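Local coordinates for protein DMATS type aromatic prenyltransferase (Streptomyces coelicolor, PDB 6ZS0) that probably transfers a dimethylallyl group to position 5 of the indole ring of tryptophan, as a prenyltransferase of the ABBA-barrel fold, at residues R171-H176 with T199-K204. Numbering follows the deposited sequence.
Sequences RRLGHH and TEPRAK
L173, near the C-terminal end of helix 162-175, comes nearest to P201, where the chain leads into strand 202-209, with 6.3 Å between their CA atoms. The contact joins an outer helix of the ABBA barrel to the start of one of its strands. A Schellman motif ends the helix: G174, with positive phi (83°), donates its N to R171 O at 3.0 Å, and H175 N closes the motif on the carbonyl of the residue before R171.

L173 carries the contact from the helix side. With CG anti to its own carbonyl carbon (chi1 -64°), the branch at CG divides the work between its two methyls. CD1 meets the CB of A203 at 3.6 Å, while CD2 packs 3.9 Å from P201 CB, the leucine and the proline ring running alongside one another and pointing opposite ways. The proline's CG also sits against L173 O, at 3.2 Å. L193 of the neighbouring strand touches both L173 and A203, and A115 of helix 114-117 touches both L173 and P201, which extends this apolar patch.

H175 turns an edge toward P201 O, with NE2 4.3 Å away; that carbonyl is buried with no polar partner in the model. ND1 of the same ring is hydrogen-bonded to A265 O. One water links the segments, its oxygen 2.8 Å from both L173 O and E200 OE1, and it lies over one face of the H175 ring, near the edge rather than over the middle.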
loop_
_atom_site.group_PDB
_atom_site.type_symbol
_atom_site.label_atom_id
_atom_site.label_comp_id
_atom_site.label_asym_id
_atom_site.label_seq_id
_atom_site.Cartn_x
_atom_site.Cartn_y
_atom_site.Cartn_z
ATOM N N ARG A 171 7.966 5.108 -20.995
ATOM C CA ARG A 171 8.105 5.822 -22.290
ATOM C C ARG A 171 6.819 6.594 -22.598
ATOM O O ARG A 171 6.893 7.794 -22.902
ATOM C CB ARG A 171 8.432 4.844 -23.417
ATOM C CG ARG A 171 8.754 5.535 -24.730
ATOM C CD ARG A 171 8.557 4.639 -25.925
ATOM N NE ARG A 171 7.181 4.227 -26.155
ATOM C CZ ARG A 171 6.217 4.997 -26.658
ATOM N NH1 ARG A 171 6.446 6.258 -26.976
ATOM N NH2 ARG A 171 5.008 4.499 -26.836
ATOM N N ARG A 172 5.674 5.932 -22.539
ATOM C CA ARG A 172 4.380 6.565 -22.860
ATOM C C ARG A 172 4.113 7.725 -21.892
ATOM O O ARG A 172 3.384 8.639 -22.287
ATOM C CB ARG A 172 3.246 5.550 -22.799
ATOM C CG ARG A 172 3.345 4.418 -23.812
ATOM C CD ARG A 172 2.113 3.582 -23.646
ATOM N NE ARG A 172 2.024 2.430 -24.530
ATOM C CZ ARG A 172 0.928 1.692 -24.670
ATOM N NH1 ARG A 172 -0.176 2.002 -24.004
ATOM N NH2 ARG A 172 0.920 0.664 -25.505
ATOM N N LEU A 173 4.657 7.688 -20.666
ATOM C CA LEU A 173 4.413 8.740 -19.645
ATOM C C LEU A 173 5.471 9.849 -19.779
ATOM O O LEU A 173 5.573 10.672 -18.860
ATOM C CB LEU A 173 4.422 8.123 -18.240
ATOM C CG LEU A 173 3.315 7.109 -17.926
ATOM C CD1 LEU A 173 3.528 6.516 -16.543
ATOM C CD2 LEU A 173 1.933 7.727 -18.014
ATOM N N GLY A 174 6.258 9.836 -20.853
ATOM C CA GLY A 174 7.182 10.929 -21.204
ATOM C C GLY A 174 8.488 10.828 -20.447
ATOM O O GLY A 174 9.164 11.863 -20.315
ATOM N N HIS A 175 8.856 9.627 -19.991
ATOM C CA HIS A 175 10.082 9.379 -19.195
ATOM C C HIS A 175 11.103 8.583 -20.004
ATOM O O HIS A 175 12.040 8.074 -19.411
ATOM C CB HIS A 175 9.719 8.705 -17.874
ATOM C CG HIS A 175 8.991 9.623 -16.969
ATOM N ND1 HIS A 175 9.611 10.703 -16.369
ATOM C CD2 HIS A 175 7.705 9.658 -16.586
ATOM C CE1 HIS A 175 8.725 11.345 -15.632
ATOM N NE2 HIS A 175 7.552 10.729 -15.752
ATOM N N HIS A 176 10.953 8.543 -21.325
ATOM C CA HIS A 176 11.979 8.007 -22.256
ATOM C C HIS A 176 12.473 6.645 -21.742
ATOM O O HIS A 176 11.606 5.772 -21.464
ATOM C CB HIS A 176 13.075 9.068 -22.463
ATOM C CG HIS A 176 12.522 10.343 -23.005
ATOM N ND1 HIS A 176 12.077 11.371 -22.182
ATOM C CD2 HIS A 176 12.275 10.741 -24.274
ATOM C CE1 HIS A 176 11.605 12.358 -22.927
ATOM N NE2 HIS A 176 11.721 11.999 -24.218
ATOM N N THR A 199 -1.884 17.090 -15.220
ATOM C CA THR A 199 -1.844 16.193 -16.407
ATOM C C THR A 199 -0.447 15.543 -16.469
ATOM O O THR A 199 -0.350 14.396 -16.991
ATOM C CB THR A 199 -2.267 16.946 -17.677
ATOM O OG1 THR A 199 -3.619 17.385 -17.508
ATOM C CG2 THR A 199 -2.178 16.110 -18.936
ATOM N N GLU A 200 0.576 16.211 -15.916
ATOM C CA GLU A 200 1.954 15.666 -15.778
ATOM C C GLU A 200 1.914 14.402 -14.918
ATOM O O GLU A 200 1.632 14.465 -13.724
ATOM C CB GLU A 200 2.910 16.689 -15.159
ATOM C CG GLU A 200 4.375 16.304 -15.300
ATOM C CD GLU A 200 4.790 15.877 -16.701
ATOM O OE1 GLU A 200 5.571 14.898 -16.816
ATOM O OE2 GLU A 200 4.323 16.517 -17.681
ATOM N N PRO A 201 2.204 13.214 -15.489
ATOM C CA PRO A 201 2.146 11.973 -14.715
ATOM C C PRO A 201 3.132 11.933 -13.531
ATOM O O PRO A 201 4.238 12.422 -13.652
ATOM C CB PRO A 201 2.500 10.883 -15.748
ATOM C CG PRO A 201 3.233 11.619 -16.855
ATOM C CD PRO A 201 2.591 12.988 -16.890
ATOM N N ARG A 202 2.696 11.346 -12.420
ATOM C CA ARG A 202 3.570 10.940 -11.292
ATOM C C ARG A 202 3.615 9.405 -11.283
ATOM O O ARG A 202 2.646 8.802 -10.833
ATOM C CB ARG A 202 3.029 11.622 -10.042
ATOM C CG ARG A 202 2.730 13.097 -10.291
ATOM C CD ARG A 202 2.518 13.910 -9.034
ATOM N NE ARG A 202 2.356 15.321 -9.382
ATOM C CZ ARG A 202 1.885 16.257 -8.560
ATOM N NH1 ARG A 202 1.516 15.943 -7.326
ATOM N NH2 ARG A 202 1.774 17.507 -8.982
ATOM N N ALA A 203 4.675 8.817 -11.849
ATOM C CA ALA A 203 4.782 7.362 -12.142
ATOM C C ALA A 203 5.669 6.705 -11.098
ATOM O O ALA A 203 6.771 7.205 -10.835
ATOM C CB ALA A 203 5.329 7.120 -13.514
ATOM N N LYS A 204 5.193 5.596 -10.538
ATOM C CA LYS A 204 5.889 4.855 -9.467
ATOM C C LYS A 204 6.125 3.430 -9.957
ATOM O O LYS A 204 5.148 2.787 -10.378
ATOM C CB LYS A 204 5.048 4.888 -8.191
ATOM C CG LYS A 204 4.800 6.283 -7.626
ATOM C CD LYS A 204 3.792 6.302 -6.479
ATOM C CE LYS A 204 4.126 7.348 -5.427
ATOM N NZ LYS A 204 5.232 6.909 -4.543
HETATM O O HOH W 1 6.993 13.051 -18.287
#